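Local coordinates for protein 4-hydroxy-tetrahydrodipicolinate synthase (Thermotoga maritima, PDB 1O5K) that probably catalyses the condensation of pyruvate with aspartate-beta-semialdehyde to 4-hydroxy-tetrahydrodipicolinate, a step of lysine biosynthesis, through a Schiff-base intermediate, at residues P24-L30 and I277-R282; Y35-R40 and R73-V78; A49-L53 and L70-T74. All coordinates share one frame; numbering follows the deposited sequence.

Interaction 1: residues P24-L30 and I277-R282; sequences PFKNGEL and IENELR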
ATOM      1  N   PRO A  24      29.012  14.283 -12.203  1.00 24.52           N
ATOM      2  CA  PRO A  24      30.180  13.892 -11.441  1.00 25.19           C
ATOM      3  C   PRO A  24      30.761  15.010 -10.608  1.00 22.25           C
ATOM      4  O   PRO A  24      30.734  16.181 -11.012  1.00 22.97           O
ATOM      5  CB  PRO A  24      31.185  13.462 -12.520  1.00 26.03           C
ATOM      6  CG  PRO A  24      30.369  13.326 -13.771  1.00 26.75           C
ATOM      7  CD  PRO A  24      29.274  14.290 -13.642  1.00 27.24           C
ATOM      8  N   PHE A  25      31.268  14.633  -9.439  1.00 20.05           N
ATOM      9  CA  PHE A  25      31.949  15.511  -8.544  1.00 22.03           C
ATOM     10  C   PHE A  25      33.301  14.963  -8.220  1.00 25.45           C
ATOM     11  O   PHE A  25      33.509  13.737  -8.208  1.00 25.07           O
ATOM     12  CB  PHE A  25      31.202  15.670  -7.205  1.00 23.59           C
ATOM     13  CG  PHE A  25      29.748  16.129  -7.344  1.00 25.08           C
ATOM     14  CD1 PHE A  25      28.692  15.338  -6.875  1.00 25.78           C
ATOM     15  CD2 PHE A  25      29.438  17.346  -7.939  1.00 26.21           C
ATOM     16  CE1 PHE A  25      27.380  15.754  -6.993  1.00 25.69           C
ATOM     17  CE2 PHE A  25      28.127  17.739  -8.076  1.00 23.94           C
ATOM     18  CZ  PHE A  25      27.104  16.983  -7.608  1.00 22.09           C
ATOM     19  N   LYS A  26      34.218  15.876  -7.952  1.00 21.85           N
ATOM     20  CA  LYS A  26      35.543  15.533  -7.391  1.00 21.32           C
ATOM     21  C   LYS A  26      35.879  16.538  -6.300  1.00 24.32           C
ATOM     22  O   LYS A  26      35.760  17.742  -6.529  1.00 22.44           O
ATOM     23  CB  LYS A  26      36.594  15.589  -8.459  1.00 26.32           C
ATOM     24  CG  LYS A  26      37.972  15.169  -7.932  1.00 28.84           C
ATOM     25  CD  LYS A  26      38.825  14.592  -9.039  1.00 41.42           C
ATOM     26  CE  LYS A  26      40.234  14.333  -8.532  1.00 51.27           C
ATOM     27  NZ  LYS A  26      41.113  13.903  -9.660  1.00 61.03           N
ATOM     28  N   ASN A  27      36.279  16.079  -5.118  1.00 22.65           N
ATOM     29  CA  ASN A  27      36.466  16.971  -3.982  1.00 23.16           C
ATOM     30  C   ASN A  27      35.231  17.863  -3.734  1.00 23.74           C
ATOM     31  O   ASN A  27      35.369  19.019  -3.342  1.00 25.25           O
ATOM     32  CB  ASN A  27      37.723  17.855  -4.170  1.00 25.88           C
ATOM     33  CG  ASN A  27      39.016  17.074  -4.171  1.00 26.45           C
ATOM     34  OD1 ASN A  27      39.123  16.071  -3.481  1.00 25.92           O
ATOM     35  ND2 ASN A  27      40.045  17.577  -4.898  1.00 27.27           N
ATOM     36  N   GLY A  28      34.050  17.323  -4.025  1.00 25.36           N
ATOM     37  CA  GLY A  28      32.800  18.025  -3.860  1.00 26.91           C
ATOM     38  C   GLY A  28      32.501  19.074  -4.902  1.00 27.79           C
ATOM     39  O   GLY A  28      31.413  19.625  -4.886  1.00 33.52           O
ATOM     40  N   GLU A  29      33.407  19.274  -5.850  1.00 25.46           N
ATOM     41  CA  GLU A  29      33.202  20.219  -6.962  1.00 26.51           C
ATOM     42  C   GLU A  29      32.731  19.510  -8.237  1.00 26.11           C
ATOM     43  O   GLU A  29      33.003  18.345  -8.420  1.00 27.43           O
ATOM     44  CB  GLU A  29      34.522  20.932  -7.202  1.00 24.68           C
ATOM     45  CG  GLU A  29      35.021  21.661  -5.962  1.00 23.70           C
ATOM     46  CD  GLU A  29      34.036  22.748  -5.536  1.00 39.59           C
ATOM     47  OE1 GLU A  29      33.694  22.829  -4.330  1.00 40.18           O
ATOM     48  OE2 GLU A  29      33.549  23.482  -6.435  1.00 34.48           O
ATOM     49  N   LEU A  30      32.042  20.211  -9.128  1.00 24.68           N
ATOM     50  CA  LEU A  30      31.753  19.650 -10.440  1.00 25.12           C
ATOM     51  C   LEU A  30      33.033  19.146 -11.110  1.00 26.92           C
ATOM     52  O   LEU A  30      34.089  19.806 -11.074  1.00 26.43           O
ATOM     53  CB  LEU A  30      31.212  20.680 -11.400  1.00 29.00           C
ATOM     54  CG  LEU A  30      29.851  21.242 -11.321  1.00 33.78           C
ATOM     55  CD1 LEU A  30      29.726  22.170 -12.556  1.00 36.11           C
ATOM     56  CD2 LEU A  30      28.798  20.144 -11.345  1.00 35.55           C
ATOM     57  N   ILE A 277      34.125   8.039 -13.168  1.00 23.60           N
ATOM     58  CA  ILE A 277      33.939   9.141 -12.206  1.00 24.51           C
ATOM     59  C   ILE A 277      34.475   8.709 -10.844  1.00 24.48           C
ATOM     60  O   ILE A 277      34.745   7.512 -10.625  1.00 21.82           O
ATOM     61  CB  ILE A 277      32.459   9.530 -12.093  1.00 24.22           C
ATOM     62  CG1 ILE A 277      31.644   8.443 -11.370  1.00 25.13           C
ATOM     63  CG2 ILE A 277      31.867   9.820 -13.428  1.00 22.75           C
ATOM     64  CD1 ILE A 277      30.201   8.936 -10.986  1.00 26.87           C
ATOM     65  N   GLU A 278      34.649   9.682  -9.956  1.00 26.33           N
ATOM     66  CA  GLU A 278      34.858   9.417  -8.547  1.00 25.85           C
ATOM     67  C   GLU A 278      33.503   9.104  -7.946  1.00 25.90           C
ATOM     68  O   GLU A 278      32.460   9.513  -8.476  1.00 23.75           O
ATOM     69  CB  GLU A 278      35.421  10.621  -7.808  1.00 26.39           C
ATOM     70  CG  GLU A 278      36.673  11.224  -8.394  1.00 27.83           C
ATOM     71  CD  GLU A 278      37.902  10.368  -8.182  1.00 35.00           C
ATOM     72  OE1 GLU A 278      37.835   9.308  -7.530  1.00 37.85           O
ATOM     73  OE2 GLU A 278      38.944  10.759  -8.722  1.00 50.07           O
ATOM     74  N   ASN A 279      33.510   8.305  -6.888  1.00 22.56           N
ATOM     75  CA  ASN A 279      32.285   7.860  -6.253  1.00 23.57           C
ATOM     76  C   ASN A 279      31.901   8.892  -5.166  1.00 25.87           C
ATOM     77  O   ASN A 279      32.057   8.636  -3.979  1.00 24.24           O
ATOM     78  CB  ASN A 279      32.479   6.470  -5.691  1.00 26.92           C
ATOM     79  CG  ASN A 279      31.217   5.874  -5.125  1.00 26.97           C
ATOM     80  OD1 ASN A 279      31.246   4.955  -4.304  1.00 34.50           O
ATOM     81  ND2 ASN A 279      30.136   6.381  -5.534  1.00 23.35           N
ATOM     82  N   GLU A 280      31.476  10.086  -5.606  1.00 24.29           N
ATOM     83  CA  GLU A 280      31.221  11.200  -4.680  1.00 24.58           C
ATOM     84  C   GLU A 280      29.814  11.681  -4.947  1.00 22.48           C
ATOM     85  O   GLU A 280      29.414  11.809  -6.114  1.00 24.23           O
ATOM     86  CB  GLU A 280      32.160  12.374  -4.926  1.00 25.51           C
ATOM     87  CG  GLU A 280      33.585  12.197  -4.482  1.00 34.37           C
ATOM     88  CD  GLU A 280      34.313  13.523  -4.437  1.00 35.26           C
ATOM     89  OE1 GLU A 280      33.684  14.591  -4.170  1.00 35.45           O
ATOM     90  OE2 GLU A 280      35.511  13.489  -4.674  1.00 29.77           O
ATOM     91  N   LEU A 281      29.094  11.973  -3.863  1.00 24.52           N
ATOM     92  CA  LEU A 281      27.756  12.515  -3.935  1.00 25.01           C
ATOM     93  C   LEU A 281      27.702  13.695  -2.993  1.00 25.42           C
ATOM     94  O   LEU A 281      28.590  13.892  -2.184  1.00 27.00           O
ATOM     95  CB  LEU A 281      26.709  11.482  -3.497  1.00 25.39           C
ATOM     96  CG  LEU A 281      26.633  10.299  -4.485  1.00 26.14           C
ATOM     97  CD1 LEU A 281      27.352   9.087  -4.023  1.00 30.52           C
ATOM     98  CD2 LEU A 281      25.215   9.988  -4.921  1.00 30.68           C
ATOM     99  N   ARG A 282      26.676  14.515  -3.125  1.00 22.01           N
ATOM    100  CA  ARG A 282      26.514  15.577  -2.129  1.00 23.43           C
ATOM    101  C   ARG A 282      25.397  15.263  -1.097  1.00 21.87           C
ATOM    102  O   ARG A 282      24.306  14.716  -1.465  1.00 24.72           O
ATOM    103  CB  ARG A 282      26.176  16.855  -2.848  1.00 25.49           C
ATOM    104  CG  ARG A 282      27.355  17.414  -3.580  1.00 26.24           C
ATOM    105  CD  ARG A 282      27.052  18.702  -4.281  1.00 28.97           C
ATOM    106  NE  ARG A 282      28.235  19.235  -4.955  1.00 22.10           N
ATOM    107  CZ  ARG A 282      28.217  20.295  -5.749  1.00 28.58           C
ATOM    108  NH1 ARG A 282      27.086  20.967  -5.960  1.00 27.21           N
ATOM    109  NH2 ARG A 282      29.336  20.709  -6.301  1.00 27.36           N
TER
HETATM  110  O   HOH W   1      30.725  11.808  -8.660  1.00 17.21           O
HETATM  111  O   HOH W   2      34.016  12.372 -10.635  1.00 20.41           O

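Interaction 2: residues Y35-R40 and R73-V78; sequences YERLVR and RTLEIV. With CA (calcium ion), chain C.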
ATOM      1  N   TYR A  35      32.798  14.221 -16.592  1.00 27.06           N
ATOM      2  CA  TYR A  35      31.478  14.393 -17.266  1.00 22.74           C
ATOM      3  C   TYR A  35      31.645  14.260 -18.767  1.00 24.56           C
ATOM      4  O   TYR A  35      30.889  13.531 -19.433  1.00 29.72           O
ATOM      5  CB  TYR A  35      30.927  15.754 -16.929  1.00 25.77           C
ATOM      6  CG  TYR A  35      29.567  16.015 -17.477  1.00 23.95           C
ATOM      7  CD1 TYR A  35      28.495  15.253 -17.065  1.00 24.78           C
ATOM      8  CD2 TYR A  35      29.365  16.961 -18.466  1.00 25.09           C
ATOM      9  CE1 TYR A  35      27.206  15.489 -17.551  1.00 23.90           C
ATOM     10  CE2 TYR A  35      28.086  17.189 -18.976  1.00 26.90           C
ATOM     11  CZ  TYR A  35      27.022  16.446 -18.537  1.00 22.31           C
ATOM     12  OH  TYR A  35      25.746  16.666 -19.035  1.00 23.73           O
ATOM     13  N   GLU A  36      32.638  14.952 -19.316  1.00 24.40           N
ATOM     14  CA  GLU A  36      32.837  14.934 -20.766  1.00 25.57           C
ATOM     15  C   GLU A  36      33.133  13.510 -21.310  1.00 25.35           C
ATOM     16  O   GLU A  36      32.609  13.136 -22.377  1.00 24.70           O
ATOM     17  CB  GLU A  36      33.887  15.956 -21.183  1.00 24.75           C
ATOM     18  CG  GLU A  36      34.322  15.789 -22.622  1.00 35.51           C
ATOM     19  CD  GLU A  36      35.089  16.974 -23.170  1.00 45.63           C
ATOM     20  OE1 GLU A  36      35.540  16.844 -24.324  1.00 45.74           O
ATOM     21  OE2 GLU A  36      35.214  18.011 -22.469  1.00 42.39           O
ATOM     22  N   ARG A  37      33.895  12.712 -20.558  1.00 24.92           N
ATOM     23  CA  ARG A  37      34.128  11.293 -20.888  1.00 27.58           C
ATOM     24  C   ARG A  37      32.824  10.494 -20.938  1.00 25.61           C
ATOM     25  O   ARG A  37      32.648   9.609 -21.793  1.00 24.81           O
ATOM     26  CB  ARG A  37      35.044  10.598 -19.860  1.00 28.33           C
ATOM     27  CG  ARG A  37      36.500  10.925 -19.951  1.00 39.81           C
ATOM     28  CD  ARG A  37      37.432   9.897 -19.200  1.00 42.36           C
ATOM     29  NE  ARG A  37      37.228   9.841 -17.741  1.00 54.10           N
ATOM     30  CZ  ARG A  37      37.933  10.543 -16.840  1.00 60.18           C
ATOM     31  NH1 ARG A  37      38.909  11.369 -17.224  1.00 59.06           N
ATOM     32  NH2 ARG A  37      37.670  10.421 -15.538  1.00 57.19           N
ATOM     33  N   LEU A  38      31.946  10.780 -19.993  1.00 24.74           N
ATOM     34  CA  LEU A  38      30.659  10.114 -19.910  1.00 24.95           C
ATOM     35  C   LEU A  38      29.757  10.530 -21.079  1.00 26.05           C
ATOM     36  O   LEU A  38      29.108   9.674 -21.674  1.00 25.05           O
ATOM     37  CB  LEU A  38      29.994  10.380 -18.557  1.00 24.90           C
ATOM     38  CG  LEU A  38      28.752   9.558 -18.291  1.00 33.78           C
ATOM     39  CD1 LEU A  38      29.055   8.052 -18.486  1.00 37.73           C
ATOM     40  CD2 LEU A  38      28.146   9.839 -16.894  1.00 32.12           C
ATOM     41  N   VAL A  39      29.729  11.824 -21.406  1.00 24.84           N
ATOM     42  CA  VAL A  39      28.914  12.302 -22.542  1.00 26.17           C
ATOM     43  C   VAL A  39      29.419  11.615 -23.814  1.00 22.86           C
ATOM     44  O   VAL A  39      28.632  11.086 -24.559  1.00 27.02           O
ATOM     45  CB  VAL A  39      28.957  13.816 -22.676  1.00 24.37           C
ATOM     46  CG1 VAL A  39      28.278  14.302 -23.981  1.00 23.45           C
ATOM     47  CG2 VAL A  39      28.314  14.468 -21.435  1.00 25.13           C
ATOM     48  N   ARG A  40      30.737  11.551 -24.009  1.00 25.89           N
ATOM     49  CA  ARG A  40      31.275  10.913 -25.215  1.00 27.28           C
ATOM     50  C   ARG A  40      30.875   9.414 -25.317  1.00 27.37           C
ATOM     51  O   ARG A  40      30.500   8.927 -26.388  1.00 24.40           O
ATOM     52  CB  ARG A  40      32.781  11.108 -25.315  1.00 27.16           C
ATOM     53  CG  ARG A  40      33.152  12.578 -25.531  1.00 32.37           C
ATOM     54  CD  ARG A  40      34.670  12.843 -25.724  1.00 36.71           C
ATOM     55  NE  ARG A  40      34.864  14.295 -25.767  1.00 52.27           N
ATOM     56  CZ  ARG A  40      34.523  15.076 -26.799  1.00 57.76           C
ATOM     57  NH1 ARG A  40      34.015  14.554 -27.917  1.00 66.45           N
ATOM     58  NH2 ARG A  40      34.699  16.394 -26.728  1.00 54.90           N
ATOM     59  N   ARG A  73      28.303  23.285 -20.957  1.00 25.74           N
ATOM     60  CA  ARG A  73      29.310  22.319 -21.380  1.00 25.42           C
ATOM     61  C   ARG A  73      28.684  21.125 -22.131  1.00 24.71           C
ATOM     62  O   ARG A  73      29.267  20.626 -23.065  1.00 23.71           O
ATOM     63  CB  ARG A  73      30.151  21.825 -20.211  1.00 28.45           C
ATOM     64  CG  ARG A  73      31.358  20.977 -20.624  1.00 26.87           C
ATOM     65  CD  ARG A  73      32.300  21.762 -21.592  1.00 34.25           C
ATOM     66  NE  ARG A  73      33.302  20.942 -22.266  1.00 40.52           N
ATOM     67  CZ  ARG A  73      33.925  21.283 -23.416  1.00 45.80           C
ATOM     68  NH1 ARG A  73      33.635  22.413 -24.056  1.00 45.60           N
ATOM     69  NH2 ARG A  73      34.839  20.480 -23.950  1.00 41.17           N
ATOM     70  N   THR A  74      27.486  20.686 -21.733  1.00 24.83           N
ATOM     71  CA  THR A  74      26.814  19.582 -22.409  1.00 23.92           C
ATOM     72  C   THR A  74      26.496  19.991 -23.845  1.00 24.67           C
ATOM     73  O   THR A  74      26.812  19.276 -24.811  1.00 20.28           O
ATOM     74  CB  THR A  74      25.527  19.229 -21.692  1.00 25.86           C
ATOM     75  OG1 THR A  74      25.815  18.963 -20.304  1.00 25.11           O
ATOM     76  CG2 THR A  74      24.952  17.947 -22.291  1.00 25.59           C
ATOM     77  N   LEU A  75      25.925  21.186 -23.988  1.00 21.86           N
ATOM     78  CA  LEU A  75      25.627  21.701 -25.357  1.00 24.06           C
ATOM     79  C   LEU A  75      26.873  21.795 -26.228  1.00 25.99           C
ATOM     80  O   LEU A  75      26.824  21.476 -27.426  1.00 24.66           O
ATOM     81  CB  LEU A  75      24.852  23.005 -25.279  1.00 24.41           C
ATOM     82  CG  LEU A  75      23.454  22.942 -24.703  1.00 24.42           C
ATOM     83  CD1 LEU A  75      23.060  24.317 -24.155  1.00 25.43           C
ATOM     84  CD2 LEU A  75      22.441  22.438 -25.767  1.00 25.57           C
ATOM     85  N   GLU A  76      27.984  22.243 -25.654  1.00 22.84           N
ATOM     86  CA  GLU A  76      29.272  22.318 -26.341  1.00 27.18           C
ATOM     87  C   GLU A  76      29.786  20.960 -26.822  1.00 25.89           C
ATOM     88  O   GLU A  76      30.154  20.811 -27.977  1.00 18.37           O
ATOM     89  CB  GLU A  76      30.330  22.955 -25.442  1.00 25.80           C
ATOM     90  CG  GLU A  76      30.091  24.444 -25.266  1.00 28.14           C
ATOM     91  CD  GLU A  76      30.991  25.080 -24.217  1.00 33.53           C
ATOM     92  OE1 GLU A  76      30.871  26.313 -24.016  1.00 42.08           O
ATOM     93  OE2 GLU A  76      31.798  24.368 -23.600  1.00 34.33           O
ATOM     94  N   ILE A  77      29.779  19.955 -25.956  1.00 20.05           N
ATOM     95  CA  ILE A  77      30.247  18.615 -26.373  1.00 20.90           C
ATOM     96  C   ILE A  77      29.378  17.921 -27.428  1.00 20.31           C
ATOM     97  O   ILE A  77      29.879  17.296 -28.347  1.00 23.52           O
ATOM     98  CB  ILE A  77      30.332  17.688 -25.158  1.00 22.62           C
ATOM     99  CG1 ILE A  77      31.359  18.207 -24.180  1.00 28.11           C
ATOM    100  CG2 ILE A  77      30.709  16.264 -25.620  1.00 30.54           C
ATOM    101  CD1 ILE A  77      31.164  17.588 -22.798  1.00 37.70           C
ATOM    102  N   VAL A  78      28.076  18.054 -27.300  1.00 22.40           N
ATOM    103  CA  VAL A  78      27.103  17.345 -28.161  1.00 24.70           C
ATOM    104  C   VAL A  78      27.033  17.904 -29.567  1.00 23.83           C
ATOM    105  O   VAL A  78      26.597  17.198 -30.530  1.00 24.16           O
ATOM    106  CB  VAL A  78      25.701  17.348 -27.466  1.00 24.04           C
ATOM    107  CG1 VAL A  78      24.590  16.882 -28.367  1.00 33.06           C
ATOM    108  CG2 VAL A  78      25.722  16.454 -26.164  1.00 24.28           C
TER
HETATM  109 CA    CA C 601      31.468  21.881 -29.568  0.50 24.26          CA
HETATM  110  O   HOH W   3      34.697  19.245 -20.130  1.00 37.61           O
HETATM  111  O   HOH W   4      32.204  16.377 -29.117  1.00 49.91           O
HETATM  112  O   HOH W   5      29.253  23.504 -30.302  0.50 42.46           O
HETATM  113  O   HOH W   6      32.805  20.010 -30.003  0.50 27.69           O
HETATM  114  O   HOH W   7      33.245  21.471 -28.102  0.50 27.69           O

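Interaction 3: residues A49-L53 and L70-T74; sequences ALIVL and LVSRT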
ATOM      1  N   ALA A  49      19.156  11.294 -26.798  1.00 22.66           N
ATOM      2  CA  ALA A  49      18.985  12.562 -26.020  1.00 24.84           C
ATOM      3  C   ALA A  49      19.728  12.476 -24.725  1.00 25.85           C
ATOM      4  O   ALA A  49      20.076  11.384 -24.260  1.00 26.69           O
ATOM      5  CB  ALA A  49      17.526  12.827 -25.722  1.00 25.33           C
ATOM      6  N   LEU A  50      20.057  13.652 -24.170  1.00 26.11           N
ATOM      7  CA  LEU A  50      20.586  13.727 -22.811  1.00 23.82           C
ATOM      8  C   LEU A  50      19.676  14.595 -21.962  1.00 26.03           C
ATOM      9  O   LEU A  50      19.336  15.741 -22.354  1.00 26.52           O
ATOM     10  CB  LEU A  50      22.002  14.277 -22.735  1.00 25.46           C
ATOM     11  CG  LEU A  50      23.120  13.518 -23.427  1.00 25.20           C
ATOM     12  CD1 LEU A  50      24.352  14.343 -23.406  1.00 30.36           C
ATOM     13  CD2 LEU A  50      23.383  12.206 -22.736  1.00 32.61           C
ATOM     14  N   ILE A  51      19.323  14.051 -20.808  1.00 25.40           N
ATOM     15  CA  ILE A  51      18.600  14.750 -19.773  1.00 24.03           C
ATOM     16  C   ILE A  51      19.616  15.089 -18.684  1.00 25.41           C
ATOM     17  O   ILE A  51      20.183  14.201 -18.024  1.00 29.12           O
ATOM     18  CB  ILE A  51      17.415  13.950 -19.220  1.00 24.26           C
ATOM     19  CG1 ILE A  51      16.241  13.950 -20.237  1.00 26.23           C
ATOM     20  CG2 ILE A  51      16.959  14.551 -17.930  1.00 25.84           C
ATOM     21  CD1 ILE A  51      16.515  13.155 -21.494  1.00 26.36           C
ATOM     22  N   VAL A  52      19.868  16.381 -18.538  1.00 23.71           N
ATOM     23  CA  VAL A  52      20.862  16.894 -17.595  1.00 25.27           C
ATOM     24  C   VAL A  52      20.115  17.509 -16.398  1.00 26.59           C
ATOM     25  O   VAL A  52      19.085  18.181 -16.571  1.00 25.05           O
ATOM     26  CB  VAL A  52      21.710  17.967 -18.315  1.00 25.22           C
ATOM     27  CG1 VAL A  52      22.664  18.648 -17.374  1.00 37.18           C
ATOM     28  CG2 VAL A  52      22.534  17.327 -19.466  1.00 33.18           C
ATOM     29  N   LEU A  53      20.640  17.325 -15.185  1.00 23.79           N
ATOM     30  CA  LEU A  53      20.040  17.889 -13.980  1.00 27.00           C
ATOM     31  C   LEU A  53      18.622  17.384 -13.679  1.00 25.97           C
ATOM     32  O   LEU A  53      17.784  18.122 -13.220  1.00 27.73           O
ATOM     33  CB  LEU A  53      20.099  19.431 -13.991  1.00 27.72           C
ATOM     34  CG  LEU A  53      21.553  19.916 -13.977  1.00 29.36           C
ATOM     35  CD1 LEU A  53      21.597  21.355 -14.481  1.00 34.13           C
ATOM     36  CD2 LEU A  53      22.204  19.800 -12.607  1.00 33.52           C
ATOM     37  N   LEU A  70      27.321  23.290 -16.325  1.00 23.50           N
ATOM     38  CA  LEU A  70      27.057  21.935 -16.736  1.00 25.00           C
ATOM     39  C   LEU A  70      26.201  21.961 -18.002  1.00 25.71           C
ATOM     40  O   LEU A  70      26.466  21.210 -18.930  1.00 24.72           O
ATOM     41  CB  LEU A  70      26.358  21.177 -15.607  1.00 26.44           C
ATOM     42  CG  LEU A  70      26.125  19.671 -15.798  1.00 32.38           C
ATOM     43  CD1 LEU A  70      27.438  18.915 -15.808  1.00 34.42           C
ATOM     44  CD2 LEU A  70      25.269  19.121 -14.698  1.00 35.70           C
ATOM     45  N   VAL A  71      25.182  22.828 -18.048  1.00 22.76           N
ATOM     46  CA  VAL A  71      24.295  22.850 -19.214  1.00 24.13           C
ATOM     47  C   VAL A  71      25.114  23.309 -20.435  1.00 22.84           C
ATOM     48  O   VAL A  71      25.046  22.703 -21.524  1.00 24.63           O
ATOM     49  CB  VAL A  71      23.081  23.743 -18.977  1.00 24.41           C
ATOM     50  CG1 VAL A  71      22.331  24.080 -20.330  1.00 25.66           C
ATOM     51  CG2 VAL A  71      22.180  23.066 -17.952  1.00 27.85           C
ATOM     52  N   SER A  72      25.838  24.412 -20.274  1.00 25.08           N
ATOM     53  CA  SER A  72      26.611  24.972 -21.382  1.00 25.49           C
ATOM     54  C   SER A  72      27.630  23.972 -21.884  1.00 27.64           C
ATOM     55  O   SER A  72      27.803  23.809 -23.111  1.00 25.66           O
ATOM     56  CB  SER A  72      27.302  26.260 -20.944  1.00 27.68           C
ATOM     57  OG  SER A  72      26.297  27.240 -20.694  1.00 31.26           O
ATOM     58  N   ARG A  73      28.303  23.285 -20.957  1.00 25.74           N
ATOM     59  CA  ARG A  73      29.310  22.319 -21.380  1.00 25.42           C
ATOM     60  C   ARG A  73      28.684  21.125 -22.131  1.00 24.71           C
ATOM     61  O   ARG A  73      29.267  20.626 -23.065  1.00 23.71           O
ATOM     62  CB  ARG A  73      30.151  21.825 -20.211  1.00 28.45           C
ATOM     63  CG  ARG A  73      31.358  20.977 -20.624  1.00 26.87           C
ATOM     64  CD  ARG A  73      32.300  21.762 -21.592  1.00 34.25           C
ATOM     65  NE  ARG A  73      33.302  20.942 -22.266  1.00 40.52           N
ATOM     66  CZ  ARG A  73      33.925  21.283 -23.416  1.00 45.80           C
ATOM     67  NH1 ARG A  73      33.635  22.413 -24.056  1.00 45.60           N
ATOM     68  NH2 ARG A  73      34.839  20.480 -23.950  1.00 41.17           N
ATOM     69  N   THR A  74      27.486  20.686 -21.733  1.00 24.83           N
ATOM     70  CA  THR A  74      26.814  19.582 -22.409  1.00 23.92           C
ATOM     71  C   THR A  74      26.496  19.991 -23.845  1.00 24.67           C
ATOM     72  O   THR A  74      26.812  19.276 -24.811  1.00 20.28           O
ATOM     73  CB  THR A  74      25.527  19.229 -21.692  1.00 25.86           C
ATOM     74  OG1 THR A  74      25.815  18.963 -20.304  1.00 25.11           O
ATOM     75  CG2 THR A  74      24.952  17.947 -22.291  1.00 25.59           C
TER

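Interaction 1: residues P24-L30 and I277-R282
R282 and E280 reach from the loop between helices 265-273 and 290-302 onto a two-stranded beta hairpin, strands 25-26 and 29-30 joined by a type I' turn from K26 to E29. The guanidinium of R282 lies flat on the F25 ring: the planes are 12° apart, the centres 4.1 Å, and F25 CE2 sits over the middle of the guanidinium. The R282 chain is extended from CG to NE, and the two side chains cross at about a right angle, which brings R282 CD over the same ring face for a CH-pi contact. At the guanidinium rim, R282 NH2 donates to G28 O at 2.7 Å, while the bond from NE is weak; E66 forms a salt bridge with the same NH2. At the ring's edge, L281 CA lies 4.2 Å from F25 CD1.

E280 presents its carboxylate to the turn, each oxygen using its syn lone pair for one backbone N-H. Water 1 accepts from F25 N and lies within bonding distance of E278 O and E280 O, and water 2 joins F25 O to E278 N. Of the E280 carboxylate, OE1 accepts from G28 N at 2.8 Å and OE2 from N27 N at 2.7 Å.

Interaction 2: residues Y35-R40 and R73-V78
E36 and R73 form the ionic link between helix 32-44 and helix 64-78. R73 NH2 donates to E36 OE2 over 2.9 Å, and the N-H...O angle of 170° makes the bond nearly straight. The oxygen lies in the guanidinium plane, but the nitrogen meets it from above the carboxylate, and the two flat groups are far from coplanar. Each partner has a further tie within its own helix: R40 NH2 reaches E36 OE1 at 2.6 Å, and R73 NH1 reaches E76 OE2 at 2.7 Å. The result is a four-residue salt-bridge network that should limit rotation of the R73 guanidinium, held at its edge by two carboxylates. Water 3 joins E36 OE2 to R73 NE, and water 4 accepts from R40 NH1 and lies close to I77 O.

The neutral polar contact is a hydrogen bond from Y35 OH to T74 OG1, 2.6 Å long. OG1 lies in the plane of the tyrosine ring, at its edge. With CG anti to the backbone N (chi1 -176°), Y35 extends across to helix 64-78.

Apolar packing centres on I77. Its CD1 touches E36 CB at 3.6 Å, its CG2 meets V39 CG1 at 3.5 Å, and the same CG2 lies over the middle of one face of the R40 guanidinium. V39 CG1 also reaches V78 CG2.

Beyond the interface, E76 O binds the calcium ion at 2.3 Å, with D79 and waters completing the observed site. The short helix axes pass 10.3 Å apart and cross at -45°, as suits neighbouring outer helices of a TIM barrel.

Interaction 3: residues A49-L53 and L70-T74
A beta-alpha-beta unit, strand 49-52, helix 64-78 and strand 84-87, supplies this contact between its first strand and its helix. Their short axes run 168° apart in direction, nearly antiparallel, and come within 10.1 Å of each other. Side chains bridge that gap, and the evidence for the packing lies in their methyl-to-methyl distances.

V52 stands at the centre of the interface, its two branches serving different helix residues. CG1, anti to the backbone N (chi1 174°), meets L70 CD2 at 3.8 Å as the two side chains cross obliquely. CG2 faces T74 tip to tip, and its distance to T74 CG2 is also 3.8 Å. L50 approaches the same threonine methyl with its CD1, again at 3.8 Å, placing T74 CG2 against two strand residues, one apart in sequence, whose side chains face the helix.

Just beyond the strand, L53 divides its branches between two neighbouring positions of the helix. Its CD2 touches L70 CD2 at 3.8 Å, whereas its CD1 reaches V71 CG2 at 3.9 Å, the latter pair of side chains crossing at about a right angle. L70 CD2 thus touches both V52 CG1 and L53 CD2.

T74 OG1 also touches V52 CG2, but its hydrogen bonds are made to L70 O and Y35 OH. It donates to L70 O at 2.7 Å, one helical turn back, while accepting from the tyrosine. L70 O also receives the helical bond from T74 N at 3.0 Å, and the two donors approach opposite faces of the carbonyl plane. Held by both of its bonds, OG1 probably restrains chi1 of T74, which keeps CG2 against L50 and V52.

All six touching residues are buried, forming part of the apolar layer between inner strands and outer helices that characterises a TIM barrel.

Of the three, interaction 1 joins the segments farthest apart in sequence, and both other contacts fall between them. Interactions 2 and 3 are close neighbours, with centres about 8 Å apart; they share R73 and T74 on helix 64-78, which therefore packs on helix 32-44 and strand 49-52 at once. Y35 OH also packs on V52 CG2 at 3.3 Å. The centre of interaction 1 lies about 16 Å from that of interaction 2, yet P24 CD touches Y35 CD1 at 3.6 Å; from interaction 3 it is about 17 Å, without contact. Together they join successive early barrel elements to one another and, through the hairpin, to a loop near the chain's C-terminal end.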